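Local coordinates for protein putative cytochrome P450 154A1 (Streptomyces coelicolor, PDB 1ODO) that is a putative cytochrome P450, a haem protein whose model holds protoporphyrin IX with iron together with 4-phenyl-1H-imidazole, at residues A[120-125]-A[146-151]; A[257-262]-A[378-383]; A[282-287]-A[322-327]. All coordinates share one frame; numbering follows the deposited sequence.

Interaction 1 comes first along the chain. Its two segments, 20 residues apart, lie on helix 108-131 and helix 147-157, and it closes before interaction 2 opens. Interaction 2 joins the end of helix 247-260 to the small sheet at strand 379-380, closing a long loop of 115 residues. Interaction 3 opens and closes inside this loop. It is mainly hydrogen-bonded and ties the end of helix 275-285 to the turn at 322-325. None of the contacts cross. Interactions 2 and 3 come nearest, with nearest atoms about 5 Å apart, but do not touch. Together they tie two helices of the bundle, a helix end to a sheet, and a helix end to a turn.

Interaction 1. Residues A[120-125]-A[146-151]; sequences AMVTGL and YPLPIA
Leu148 overlaps Val122 with the end of its side chain. Both of its methyls, CD1 and CD2, pack against Val122 CG2, and the distance from Val122 CG2 to Leu148 CD1 is 3.7 Å. CG of Leu148 is anti to the backbone N (chi1 177°), and the side chain ends nearer the partner helix than it starts. Leu148 CD1 also rests beside Met121, 4.1 Å from Met121 CB. On one side of this pair Leu125 reaches across. Its CD1 lies against the backbone, 3.5 Å from Leu148 N. Leu125 CD2 is 4.0 Å from Pro147 CB. On the other side Met121 lays its sulphur on Ala151. Met121 SD is 3.8 Å from Ala151 CB and 3.7 Å from the carbonyl carbon, Ala151 C. No hydrogen bond joins the segments; apolar side chains meet each other and the partner's backbone. The two short helical segments run roughly antiparallel (147°), their axes 9.9 Å apart at closest approach. Helix 108-131 and helix 147-157 belong to the helical bundle of the P450 fold. Helix 357-374 touches Val122 at Ser370 and Leu148 at Ala367. Helix 247-260 reaches Leu148 through Ile251.

Interaction 2. Residues A[257-262]-A[378-383]; sequences TLLTRP and LRLADP
Leu378 meets Leu259 just ahead of the short strand 379-380. Leu378 CG lies 4.0 Å from Leu259 CD2. Leu259 CD2 also lies 3.5 Å from Leu378 O. CG of Leu378 is anti to its backbone N (chi1 -178°), and the branched end comes nearer to the helix than CB does. Leu378 is buried and also packs on Phe372 of helix 357-374.

At Arg379 the contact is with the main chain: Leu259 CD2 is 4.0 Å from Arg379 CA. The side chain starts away from the helix, and its NH1 is hydrogen-bonded to His406 O. The backbone of Arg379 pairs with Leu404.

Leu380 takes up both helix residues. Leu380 CD2 faces Leu259 CD1 at 4.0 Å. Leu380 CD1 faces Thr260 CG2 at 3.6 Å. Thr260 presents its methyl here because OG1 sits between the backbone N and the carbonyl carbon (chi1 55°) and bonds back to His256 O. One water ties the backbones together. It donates to Leu259 O at 2.9 Å and accepts from Leu380 N at 3.0 Å.

Ala381 pairs by backbone with Pro402. Strand 379-380 is an outer strand of the small antiparallel sheet with 402-404 and 138-139, and Val403 of that sheet also touches Leu259.

The last turn of helix 247-260 is thus held to this strand by leucine side chains and the Thr260 methyl. These set the fit by shape, while the water satisfies Leu259 O and Leu380 N, which make no direct bond to each other.

Interaction 3. Residues A[282-287]-A[322-327]; sequences TLRHEP and ANRHPD
NE and NH2 of Arg324 both donate to His285 O, which lies near the guanidinium plane. Arg324 NH2 is 2.9 Å from His285 O, and Arg324 NE is 3.1 Å from it, on a lone pair. The chain of Arg324 is extended from CG to NE, which carries the guanidinium to this carbonyl at the end of helix 275-285. The positive group there probably offsets the negative helix end. NH2 also lies over the centre of one face of the His285 ring, with the two planes 30° apart. NH1 is satisfied by a salt bridge to Asp333, whose backbone O accepts from His285 NE2. Glu286 OE1 bonds to His17 and Asn396; a salt bridge from its OE2 to Arg324 NH2 is doubtful.

Asn323 binds Arg284 in both directions. Arg284 NH1 donates to Asn323 O at 3.1 Å, from above the carbonyl plane but within its own guanidinium plane. In return Asn323 ND2 gives a weak bond of 3.2 Å to Arg284 O. Asn323 OD1 accepts from Leu345 N. Arg284 NH1 also reaches Ala332 O, and its NE forms a salt bridge to Glu281. Glu281 and Arg284 make up the ExxR motif of cytochromes P450.

Asn323 and Arg324 are the central residues of a type I turn from Ala322 to His325, continuing from helix 319-322. The turn bonds to the C-terminal end of helix 275-285, whose Leu283 touches the haem. Helix 17-25 packs on Arg324.

Interaction 1. Residues A[120-125]-A[146-151]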
ATOM      1  N   ALA A 120      -5.590  -4.495 -21.560  1.00 19.90           N
ATOM      2  CA  ALA A 120      -4.865  -5.475 -22.363  1.00 19.29           C
ATOM      3  C   ALA A 120      -4.019  -6.363 -21.457  1.00 19.23           C
ATOM      4  O   ALA A 120      -3.982  -7.583 -21.627  1.00 20.03           O
ATOM      5  CB  ALA A 120      -3.982  -4.763 -23.388  1.00 19.58           C
ATOM      6  N   MET A 121      -3.335  -5.749 -20.495  1.00 17.15           N
ATOM      7  CA  MET A 121      -2.495  -6.500 -19.565  1.00 17.51           C
ATOM      8  C   MET A 121      -3.355  -7.468 -18.759  1.00 17.26           C
ATOM      9  O   MET A 121      -2.977  -8.623 -18.540  1.00 15.87           O
ATOM     10  CB  MET A 121      -1.772  -5.547 -18.612  1.00 16.26           C
ATOM     11  CG  MET A 121      -0.715  -4.687 -19.275  1.00 17.31           C
ATOM     12  SD  MET A 121      -0.084  -3.419 -18.150  1.00 18.20           S
ATOM     13  CE  MET A 121       0.291  -2.089 -19.287  1.00 19.87           C
ATOM     14  N   VAL A 122      -4.510  -6.988 -18.307  1.00 16.22           N
ATOM     15  CA  VAL A 122      -5.416  -7.819 -17.527  1.00 16.58           C
ATOM     16  C   VAL A 122      -5.914  -9.000 -18.363  1.00 18.30           C
ATOM     17  O   VAL A 122      -5.913 -10.142 -17.904  1.00 18.49           O
ATOM     18  CB  VAL A 122      -6.633  -7.005 -17.026  1.00 15.70           C
ATOM     19  CG1 VAL A 122      -7.658  -7.936 -16.400  1.00 16.47           C
ATOM     20  CG2 VAL A 122      -6.174  -5.969 -15.986  1.00 15.69           C
ATOM     21  N   THR A 123      -6.332  -8.723 -19.593  1.00 19.25           N
ATOM     22  CA  THR A 123      -6.826  -9.779 -20.469  1.00 20.52           C
ATOM     23  C   THR A 123      -5.738 -10.819 -20.721  1.00 20.24           C
ATOM     24  O   THR A 123      -6.009 -12.017 -20.729  1.00 19.73           O
ATOM     25  CB  THR A 123      -7.303  -9.203 -21.817  1.00 22.37           C
ATOM     26  OG1 THR A 123      -8.289  -8.194 -21.576  1.00 22.12           O
ATOM     27  CG2 THR A 123      -7.917 -10.299 -22.681  1.00 23.39           C
ATOM     28  N   GLY A 124      -4.507 -10.354 -20.917  1.00 19.65           N
ATOM     29  CA  GLY A 124      -3.405 -11.266 -21.162  1.00 19.86           C
ATOM     30  C   GLY A 124      -3.187 -12.226 -20.007  1.00 20.33           C
ATOM     31  O   GLY A 124      -3.009 -13.429 -20.206  1.00 19.77           O
ATOM     32  N   LEU A 125      -3.193 -11.695 -18.790  1.00 17.48           N
ATOM     33  CA  LEU A 125      -2.996 -12.520 -17.608  1.00 17.33           C
ATOM     34  C   LEU A 125      -4.171 -13.469 -17.384  1.00 17.28           C
ATOM     35  O   LEU A 125      -3.987 -14.602 -16.941  1.00 17.61           O
ATOM     36  CB  LEU A 125      -2.788 -11.630 -16.380  1.00 16.90           C
ATOM     37  CG  LEU A 125      -1.436 -10.908 -16.345  1.00 18.74           C
ATOM     38  CD1 LEU A 125      -1.433  -9.873 -15.227  1.00 16.93           C
ATOM     39  CD2 LEU A 125      -0.314 -11.926 -16.146  1.00 16.19           C
ATOM     40  N   TYR A 146       0.018 -10.532  -8.257  1.00 14.23           N
ATOM     41  CA  TYR A 146       1.375  -9.993  -8.309  1.00 15.04           C
ATOM     42  C   TYR A 146       1.816  -9.460  -9.676  1.00 14.81           C
ATOM     43  O   TYR A 146       2.299  -8.333  -9.780  1.00 14.64           O
ATOM     44  CB  TYR A 146       2.387 -11.046  -7.833  1.00 16.17           C
ATOM     45  CG  TYR A 146       2.771 -10.935  -6.367  1.00 19.26           C
ATOM     46  CD1 TYR A 146       2.604 -12.014  -5.495  1.00 19.56           C
ATOM     47  CD2 TYR A 146       3.324  -9.758  -5.859  1.00 20.53           C
ATOM     48  CE1 TYR A 146       2.980 -11.924  -4.152  1.00 21.53           C
ATOM     49  CE2 TYR A 146       3.702  -9.658  -4.519  1.00 22.21           C
ATOM     50  CZ  TYR A 146       3.527 -10.742  -3.672  1.00 22.36           C
ATOM     51  OH  TYR A 146       3.891 -10.640  -2.347  1.00 23.98           O
ATOM     52  N   PRO A 147       1.652 -10.258 -10.744  1.00 14.24           N
ATOM     53  CA  PRO A 147       2.071  -9.792 -12.073  1.00 13.68           C
ATOM     54  C   PRO A 147       1.377  -8.574 -12.686  1.00 13.02           C
ATOM     55  O   PRO A 147       2.019  -7.807 -13.402  1.00 13.14           O
ATOM     56  CB  PRO A 147       1.923 -11.046 -12.940  1.00 15.94           C
ATOM     57  CG  PRO A 147       0.799 -11.783 -12.278  1.00 16.71           C
ATOM     58  CD  PRO A 147       1.141 -11.639 -10.810  1.00 14.72           C
ATOM     59  N   LEU A 148       0.090  -8.376 -12.418  1.00 12.39           N
ATOM     60  CA  LEU A 148      -0.603  -7.223 -12.995  1.00 12.94           C
ATOM     61  C   LEU A 148      -0.007  -5.873 -12.590  1.00 12.48           C
ATOM     62  O   LEU A 148       0.365  -5.076 -13.455  1.00 12.72           O
ATOM     63  CB  LEU A 148      -2.097  -7.254 -12.650  1.00 11.94           C
ATOM     64  CG  LEU A 148      -2.919  -6.051 -13.131  1.00 12.40           C
ATOM     65  CD1 LEU A 148      -2.774  -5.867 -14.642  1.00 13.22           C
ATOM     66  CD2 LEU A 148      -4.380  -6.267 -12.758  1.00 13.70           C
ATOM     67  N   PRO A 149       0.096  -5.596 -11.277  1.00 12.15           N
ATOM     68  CA  PRO A 149       0.663  -4.316 -10.831  1.00 13.57           C
ATOM     69  C   PRO A 149       2.091  -4.104 -11.350  1.00 13.69           C
ATOM     70  O   PRO A 149       2.502  -2.979 -11.621  1.00 14.40           O
ATOM     71  CB  PRO A 149       0.617  -4.424  -9.303  1.00 13.25           C
ATOM     72  CG  PRO A 149      -0.539  -5.354  -9.054  1.00 14.33           C
ATOM     73  CD  PRO A 149      -0.335  -6.407 -10.125  1.00 13.38           C
ATOM     74  N   ILE A 150       2.843  -5.191 -11.478  1.00 14.04           N
ATOM     75  CA  ILE A 150       4.218  -5.114 -11.964  1.00 13.95           C
ATOM     76  C   ILE A 150       4.226  -4.696 -13.433  1.00 13.80           C
ATOM     77  O   ILE A 150       5.037  -3.866 -13.849  1.00 13.40           O
ATOM     78  CB  ILE A 150       4.945  -6.476 -11.790  1.00 15.86           C
ATOM     79  CG1 ILE A 150       5.189  -6.732 -10.299  1.00 17.71           C
ATOM     80  CG2 ILE A 150       6.263  -6.484 -12.562  1.00 15.19           C
ATOM     81  CD1 ILE A 150       5.813  -8.079  -9.980  1.00 17.45           C
ATOM     82  N   ALA A 151       3.309  -5.260 -14.213  1.00 12.67           N
ATOM     83  CA  ALA A 151       3.221  -4.934 -15.632  1.00 13.87           C
ATOM     84  C   ALA A 151       2.819  -3.472 -15.811  1.00 14.11           C
ATOM     85  O   ALA A 151       3.331  -2.782 -16.692  1.00 14.86           O
ATOM     86  CB  ALA A 151       2.205  -5.845 -16.319  1.00 13.61           C
TER

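Interaction 2. Residues A[257-262]-A[378-383]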
ATOM      1  N   THR A 257     -12.661 -12.156  -0.602  1.00 15.02           N
ATOM      2  CA  THR A 257     -13.942 -11.806  -0.012  1.00 15.66           C
ATOM      3  C   THR A 257     -15.083 -12.321  -0.888  1.00 16.67           C
ATOM      4  O   THR A 257     -16.047 -12.903  -0.388  1.00 16.89           O
ATOM      5  CB  THR A 257     -14.078 -10.282   0.161  1.00 17.25           C
ATOM      6  OG1 THR A 257     -13.148  -9.834   1.153  1.00 19.22           O
ATOM      7  CG2 THR A 257     -15.482  -9.909   0.601  1.00 16.34           C
ATOM      8  N   LEU A 258     -14.965 -12.122  -2.196  1.00 16.18           N
ATOM      9  CA  LEU A 258     -16.002 -12.573  -3.119  1.00 17.30           C
ATOM     10  C   LEU A 258     -16.130 -14.090  -3.150  1.00 17.68           C
ATOM     11  O   LEU A 258     -17.195 -14.613  -3.478  1.00 19.56           O
ATOM     12  CB  LEU A 258     -15.723 -12.051  -4.534  1.00 16.98           C
ATOM     13  CG  LEU A 258     -15.774 -10.535  -4.738  1.00 17.48           C
ATOM     14  CD1 LEU A 258     -15.154 -10.175  -6.078  1.00 16.93           C
ATOM     15  CD2 LEU A 258     -17.216 -10.047  -4.664  1.00 18.86           C
ATOM     16  N   LEU A 259     -15.054 -14.793  -2.806  1.00 17.98           N
ATOM     17  CA  LEU A 259     -15.077 -16.255  -2.805  1.00 18.99           C
ATOM     18  C   LEU A 259     -15.537 -16.834  -1.473  1.00 20.01           C
ATOM     19  O   LEU A 259     -15.884 -18.013  -1.386  1.00 20.14           O
ATOM     20  CB  LEU A 259     -13.692 -16.810  -3.151  1.00 19.48           C
ATOM     21  CG  LEU A 259     -13.177 -16.477  -4.554  1.00 20.55           C
ATOM     22  CD1 LEU A 259     -11.835 -17.149  -4.785  1.00 18.55           C
ATOM     23  CD2 LEU A 259     -14.193 -16.940  -5.596  1.00 21.67           C
ATOM     24  N   THR A 260     -15.541 -16.003  -0.438  1.00 19.15           N
ATOM     25  CA  THR A 260     -15.961 -16.451   0.883  1.00 18.96           C
ATOM     26  C   THR A 260     -17.286 -15.816   1.298  1.00 19.61           C
ATOM     27  O   THR A 260     -17.897 -16.232   2.283  1.00 18.73           O
ATOM     28  CB  THR A 260     -14.874 -16.143   1.939  1.00 20.10           C
ATOM     29  OG1 THR A 260     -14.557 -14.747   1.915  1.00 20.43           O
ATOM     30  CG2 THR A 260     -13.612 -16.941   1.650  1.00 19.71           C
ATOM     31  N   ARG A 261     -17.721 -14.813   0.538  1.00 18.75           N
ATOM     32  CA  ARG A 261     -18.971 -14.103   0.795  1.00 21.21           C
ATOM     33  C   ARG A 261     -19.755 -14.064  -0.516  1.00 21.45           C
ATOM     34  O   ARG A 261     -19.892 -13.012  -1.140  1.00 20.89           O
ATOM     35  CB  ARG A 261     -18.693 -12.674   1.266  1.00 22.90           C
ATOM     36  CG  ARG A 261     -17.799 -12.587   2.491  1.00 27.80           C
ATOM     37  CD  ARG A 261     -18.458 -13.189   3.722  1.00 31.79           C
ATOM     38  NE  ARG A 261     -17.516 -13.265   4.836  1.00 38.21           N
ATOM     39  CZ  ARG A 261     -17.837 -13.642   6.070  1.00 40.51           C
ATOM     40  NH1 ARG A 261     -19.087 -13.983   6.361  1.00 42.56           N
ATOM     41  NH2 ARG A 261     -16.906 -13.679   7.014  1.00 41.92           N
ATOM     42  N   PRO A 262     -20.285 -15.219  -0.947  1.00 22.13           N
ATOM     43  CA  PRO A 262     -21.055 -15.333  -2.191  1.00 21.87           C
ATOM     44  C   PRO A 262     -22.168 -14.305  -2.382  1.00 20.71           C
ATOM     45  O   PRO A 262     -22.484 -13.936  -3.512  1.00 21.22           O
ATOM     46  CB  PRO A 262     -21.582 -16.768  -2.142  1.00 22.40           C
ATOM     47  CG  PRO A 262     -21.670 -17.051  -0.674  1.00 24.51           C
ATOM     48  CD  PRO A 262     -20.375 -16.465  -0.168  1.00 22.87           C
ATOM     49  N   LEU A 378     -15.418 -19.596 -10.458  1.00 24.40           N
ATOM     50  CA  LEU A 378     -14.207 -19.472  -9.652  1.00 23.03           C
ATOM     51  C   LEU A 378     -14.526 -19.788  -8.193  1.00 21.81           C
ATOM     52  O   LEU A 378     -15.563 -19.373  -7.681  1.00 20.23           O
ATOM     53  CB  LEU A 378     -13.660 -18.049  -9.759  1.00 21.82           C
ATOM     54  CG  LEU A 378     -12.360 -17.742  -9.017  1.00 21.50           C
ATOM     55  CD1 LEU A 378     -11.205 -18.477  -9.686  1.00 21.78           C
ATOM     56  CD2 LEU A 378     -12.114 -16.238  -9.032  1.00 21.08           C
ATOM     57  N   ARG A 379     -13.635 -20.517  -7.526  1.00 21.20           N
ATOM     58  CA  ARG A 379     -13.839 -20.876  -6.125  1.00 21.77           C
ATOM     59  C   ARG A 379     -12.529 -21.262  -5.446  1.00 22.05           C
ATOM     60  O   ARG A 379     -11.555 -21.614  -6.112  1.00 22.56           O
ATOM     61  CB  ARG A 379     -14.817 -22.046  -6.020  1.00 24.76           C
ATOM     62  CG  ARG A 379     -14.290 -23.332  -6.638  1.00 27.29           C
ATOM     63  CD  ARG A 379     -15.325 -24.448  -6.583  1.00 32.21           C
ATOM     64  NE  ARG A 379     -14.801 -25.708  -7.103  1.00 34.31           N
ATOM     65  CZ  ARG A 379     -14.381 -25.887  -8.351  1.00 36.28           C
ATOM     66  NH1 ARG A 379     -14.424 -24.884  -9.220  1.00 35.35           N
ATOM     67  NH2 ARG A 379     -13.920 -27.072  -8.734  1.00 36.96           N
ATOM     68  N   LEU A 380     -12.501 -21.187  -4.118  1.00 21.69           N
ATOM     69  CA  LEU A 380     -11.299 -21.543  -3.372  1.00 22.37           C
ATOM     70  C   LEU A 380     -11.028 -23.026  -3.600  1.00 23.46           C
ATOM     71  O   LEU A 380     -11.959 -23.833  -3.623  1.00 22.63           O
ATOM     72  CB  LEU A 380     -11.496 -21.288  -1.876  1.00 22.15           C
ATOM     73  CG  LEU A 380     -11.585 -19.826  -1.434  1.00 21.86           C
ATOM     74  CD1 LEU A 380     -11.986 -19.751   0.030  1.00 23.45           C
ATOM     75  CD2 LEU A 380     -10.245 -19.150  -1.662  1.00 20.21           C
ATOM     76  N   ALA A 381      -9.758 -23.378  -3.774  1.00 23.48           N
ATOM     77  CA  ALA A 381      -9.368 -24.766  -3.999  1.00 24.02           C
ATOM     78  C   ALA A 381      -9.789 -25.633  -2.815  1.00 25.30           C
ATOM     79  O   ALA A 381     -10.170 -26.791  -2.987  1.00 25.07           O
ATOM     80  CB  ALA A 381      -7.862 -24.861  -4.203  1.00 22.81           C
ATOM     81  N   ASP A 382      -9.716 -25.065  -1.614  1.00 24.92           N
ATOM     82  CA  ASP A 382     -10.090 -25.779  -0.396  1.00 25.78           C
ATOM     83  C   ASP A 382     -10.562 -24.777   0.655  1.00 26.03           C
ATOM     84  O   ASP A 382      -9.758 -24.217   1.398  1.00 25.58           O
ATOM     85  CB  ASP A 382      -8.895 -26.572   0.142  1.00 26.43           C
ATOM     86  CG  ASP A 382      -9.226 -27.349   1.409  1.00 27.92           C
ATOM     87  OD1 ASP A 382     -10.393 -27.306   1.855  1.00 27.88           O
ATOM     88  OD2 ASP A 382      -8.315 -28.002   1.959  1.00 29.13           O
ATOM     89  N   PRO A 383     -11.882 -24.542   0.728  1.00 27.39           N
ATOM     90  CA  PRO A 383     -12.496 -23.607   1.680  1.00 28.44           C
ATOM     91  C   PRO A 383     -12.154 -23.862   3.149  1.00 29.92           C
ATOM     92  O   PRO A 383     -12.159 -22.936   3.962  1.00 30.36           O
ATOM     93  CB  PRO A 383     -13.990 -23.771   1.403  1.00 29.63           C
ATOM     94  CG  PRO A 383     -14.023 -24.105  -0.056  1.00 29.12           C
ATOM     95  CD  PRO A 383     -12.900 -25.108  -0.176  1.00 28.36           C
TER
HETATM   96  O   HOH W   1     -15.171 -20.324  -3.029  1.00 23.58           O

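Interaction 3. Residues A[282-287]-A[322-327]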
ATOM      1  N   THR A 282     -13.640  -3.179  -0.050  1.00  9.49           N
ATOM      2  CA  THR A 282     -12.471  -4.005   0.248  1.00  9.87           C
ATOM      3  C   THR A 282     -11.409  -3.083   0.852  1.00  9.70           C
ATOM      4  O   THR A 282     -10.718  -3.438   1.808  1.00 11.35           O
ATOM      5  CB  THR A 282     -11.897  -4.679  -1.027  1.00  9.56           C
ATOM      6  OG1 THR A 282     -12.870  -5.582  -1.576  1.00 10.13           O
ATOM      7  CG2 THR A 282     -10.618  -5.462  -0.695  1.00 10.01           C
ATOM      8  N   LEU A 283     -11.292  -1.885   0.294  1.00 10.50           N
ATOM      9  CA  LEU A 283     -10.316  -0.915   0.785  1.00 10.99           C
ATOM     10  C   LEU A 283     -10.643  -0.520   2.226  1.00 10.96           C
ATOM     11  O   LEU A 283      -9.753  -0.243   3.028  1.00 11.70           O
ATOM     12  CB  LEU A 283     -10.316   0.321  -0.114  1.00  9.26           C
ATOM     13  CG  LEU A 283      -9.701   0.077  -1.494  1.00 11.82           C
ATOM     14  CD1 LEU A 283      -9.935   1.262  -2.426  1.00  8.53           C
ATOM     15  CD2 LEU A 283      -8.217  -0.171  -1.313  1.00 12.09           C
ATOM     16  N   ARG A 284     -11.926  -0.505   2.560  1.00 10.42           N
ATOM     17  CA  ARG A 284     -12.326  -0.142   3.914  1.00 10.65           C
ATOM     18  C   ARG A 284     -12.163  -1.309   4.885  1.00 10.21           C
ATOM     19  O   ARG A 284     -11.537  -1.171   5.934  1.00  9.79           O
ATOM     20  CB  ARG A 284     -13.792   0.308   3.943  1.00 11.10           C
ATOM     21  CG  ARG A 284     -14.270   0.786   5.329  1.00 11.20           C
ATOM     22  CD  ARG A 284     -15.798   0.863   5.405  1.00 12.28           C
ATOM     23  NE  ARG A 284     -16.389  -0.475   5.421  1.00 12.73           N
ATOM     24  CZ  ARG A 284     -16.380  -1.278   6.481  1.00 14.30           C
ATOM     25  NH1 ARG A 284     -15.823  -0.876   7.617  1.00 14.48           N
ATOM     26  NH2 ARG A 284     -16.901  -2.497   6.398  1.00 15.99           N
ATOM     27  N   HIS A 285     -12.734  -2.452   4.510  1.00  9.56           N
ATOM     28  CA  HIS A 285     -12.712  -3.684   5.303  1.00 10.56           C
ATOM     29  C   HIS A 285     -11.363  -4.395   5.452  1.00 10.84           C
ATOM     30  O   HIS A 285     -11.037  -4.903   6.532  1.00 11.02           O
ATOM     31  CB  HIS A 285     -13.764  -4.645   4.723  1.00 10.05           C
ATOM     32  CG  HIS A 285     -14.136  -5.775   5.633  1.00 13.04           C
ATOM     33  ND1 HIS A 285     -13.741  -7.076   5.403  1.00 12.48           N
ATOM     34  CD2 HIS A 285     -14.881  -5.802   6.764  1.00 11.94           C
ATOM     35  CE1 HIS A 285     -14.227  -7.856   6.352  1.00 13.12           C
ATOM     36  NE2 HIS A 285     -14.923  -7.107   7.190  1.00 15.29           N
ATOM     37  N   GLU A 286     -10.585  -4.451   4.378  1.00  9.85           N
ATOM     38  CA  GLU A 286      -9.279  -5.106   4.429  1.00 12.29           C
ATOM     39  C   GLU A 286      -8.265  -4.336   3.590  1.00 12.37           C
ATOM     40  O   GLU A 286      -7.806  -4.819   2.554  1.00 12.20           O
ATOM     41  CB  GLU A 286      -9.378  -6.549   3.928  1.00 11.93           C
ATOM     42  CG  GLU A 286     -10.266  -7.442   4.784  1.00 13.29           C
ATOM     43  CD  GLU A 286      -9.675  -7.755   6.152  1.00 14.39           C
ATOM     44  OE1 GLU A 286      -8.639  -7.161   6.528  1.00 13.54           O
ATOM     45  OE2 GLU A 286     -10.258  -8.604   6.855  1.00 15.41           O
ATOM     46  N   PRO A 287      -7.913  -3.115   4.025  1.00 11.90           N
ATOM     47  CA  PRO A 287      -6.949  -2.271   3.310  1.00 11.71           C
ATOM     48  C   PRO A 287      -5.573  -2.934   3.245  1.00 11.87           C
ATOM     49  O   PRO A 287      -5.198  -3.674   4.156  1.00 12.20           O
ATOM     50  CB  PRO A 287      -6.950  -0.976   4.127  1.00  9.79           C
ATOM     51  CG  PRO A 287      -7.279  -1.449   5.512  1.00 11.11           C
ATOM     52  CD  PRO A 287      -8.373  -2.462   5.264  1.00 11.27           C
ATOM     53  N   ALA A 322      -8.849   2.079  12.025  1.00  9.90           N
ATOM     54  CA  ALA A 322      -9.687   3.265  11.893  1.00  8.73           C
ATOM     55  C   ALA A 322     -10.851   3.033  10.933  1.00  9.63           C
ATOM     56  O   ALA A 322     -11.957   3.531  11.159  1.00  8.53           O
ATOM     57  CB  ALA A 322      -8.846   4.449  11.416  1.00  9.91           C
ATOM     58  N   ASN A 323     -10.606   2.280   9.865  1.00  7.85           N
ATOM     59  CA  ASN A 323     -11.654   2.002   8.888  1.00  9.59           C
ATOM     60  C   ASN A 323     -12.808   1.217   9.505  1.00 10.73           C
ATOM     61  O   ASN A 323     -13.902   1.173   8.945  1.00 11.15           O
ATOM     62  CB  ASN A 323     -11.103   1.208   7.702  1.00 10.52           C
ATOM     63  CG  ASN A 323     -10.294   2.062   6.740  1.00 10.94           C
ATOM     64  OD1 ASN A 323     -10.268   3.291   6.838  1.00 10.72           O
ATOM     65  ND2 ASN A 323      -9.639   1.406   5.785  1.00  9.46           N
ATOM     66  N   ARG A 324     -12.554   0.593  10.653  1.00  9.69           N
ATOM     67  CA  ARG A 324     -13.574  -0.195  11.344  1.00 10.71           C
ATOM     68  C   ARG A 324     -14.048   0.451  12.639  1.00 11.03           C
ATOM     69  O   ARG A 324     -14.664  -0.208  13.480  1.00 10.17           O
ATOM     70  CB  ARG A 324     -13.035  -1.601  11.636  1.00 10.82           C
ATOM     71  CG  ARG A 324     -12.908  -2.495  10.392  1.00 11.13           C
ATOM     72  CD  ARG A 324     -11.911  -3.623  10.635  1.00 14.28           C
ATOM     73  NE  ARG A 324     -11.819  -4.584   9.534  1.00 15.68           N
ATOM     74  CZ  ARG A 324     -12.347  -5.805   9.565  1.00 15.32           C
ATOM     75  NH1 ARG A 324     -13.013  -6.213  10.640  1.00 16.16           N
ATOM     76  NH2 ARG A 324     -12.181  -6.635   8.544  1.00 14.00           N
ATOM     77  N   HIS A 325     -13.765   1.740  12.800  1.00 11.77           N
ATOM     78  CA  HIS A 325     -14.168   2.465  14.003  1.00 11.36           C
ATOM     79  C   HIS A 325     -15.694   2.536  14.039  1.00 11.33           C
ATOM     80  O   HIS A 325     -16.328   2.993  13.087  1.00 10.70           O
ATOM     81  CB  HIS A 325     -13.549   3.864  13.993  1.00 11.04           C
ATOM     82  CG  HIS A 325     -13.610   4.562  15.316  1.00 12.75           C
ATOM     83  ND1 HIS A 325     -14.776   5.089  15.826  1.00 13.95           N
ATOM     84  CD2 HIS A 325     -12.648   4.814  16.235  1.00 12.59           C
ATOM     85  CE1 HIS A 325     -14.528   5.638  17.004  1.00 16.35           C
ATOM     86  NE2 HIS A 325     -13.245   5.484  17.274  1.00 14.75           N
ATOM     87  N   PRO A 326     -16.303   2.085  15.150  1.00 12.52           N
ATOM     88  CA  PRO A 326     -17.758   2.066  15.335  1.00 12.56           C
ATOM     89  C   PRO A 326     -18.529   3.381  15.237  1.00 12.46           C
ATOM     90  O   PRO A 326     -19.750   3.363  15.062  1.00 12.38           O
ATOM     91  CB  PRO A 326     -17.922   1.380  16.692  1.00 14.01           C
ATOM     92  CG  PRO A 326     -16.689   1.798  17.427  1.00 14.62           C
ATOM     93  CD  PRO A 326     -15.614   1.637  16.373  1.00 12.55           C
ATOM     94  N   ASP A 327     -17.850   4.516  15.366  1.00 11.23           N
ATOM     95  CA  ASP A 327     -18.551   5.794  15.268  1.00 13.81           C
ATOM     96  C   ASP A 327     -18.518   6.277  13.820  1.00 13.95           C
ATOM     97  O   ASP A 327     -19.176   7.253  13.464  1.00 12.89           O
ATOM     98  CB  ASP A 327     -17.925   6.843  16.196  1.00 14.53           C
ATOM     99  CG  ASP A 327     -18.761   7.086  17.448  1.00 15.53           C
ATOM    100  OD1 ASP A 327     -19.349   6.112  17.964  1.00 14.38           O
ATOM    101  OD2 ASP A 327     -18.823   8.241  17.921  1.00 14.30           O
TER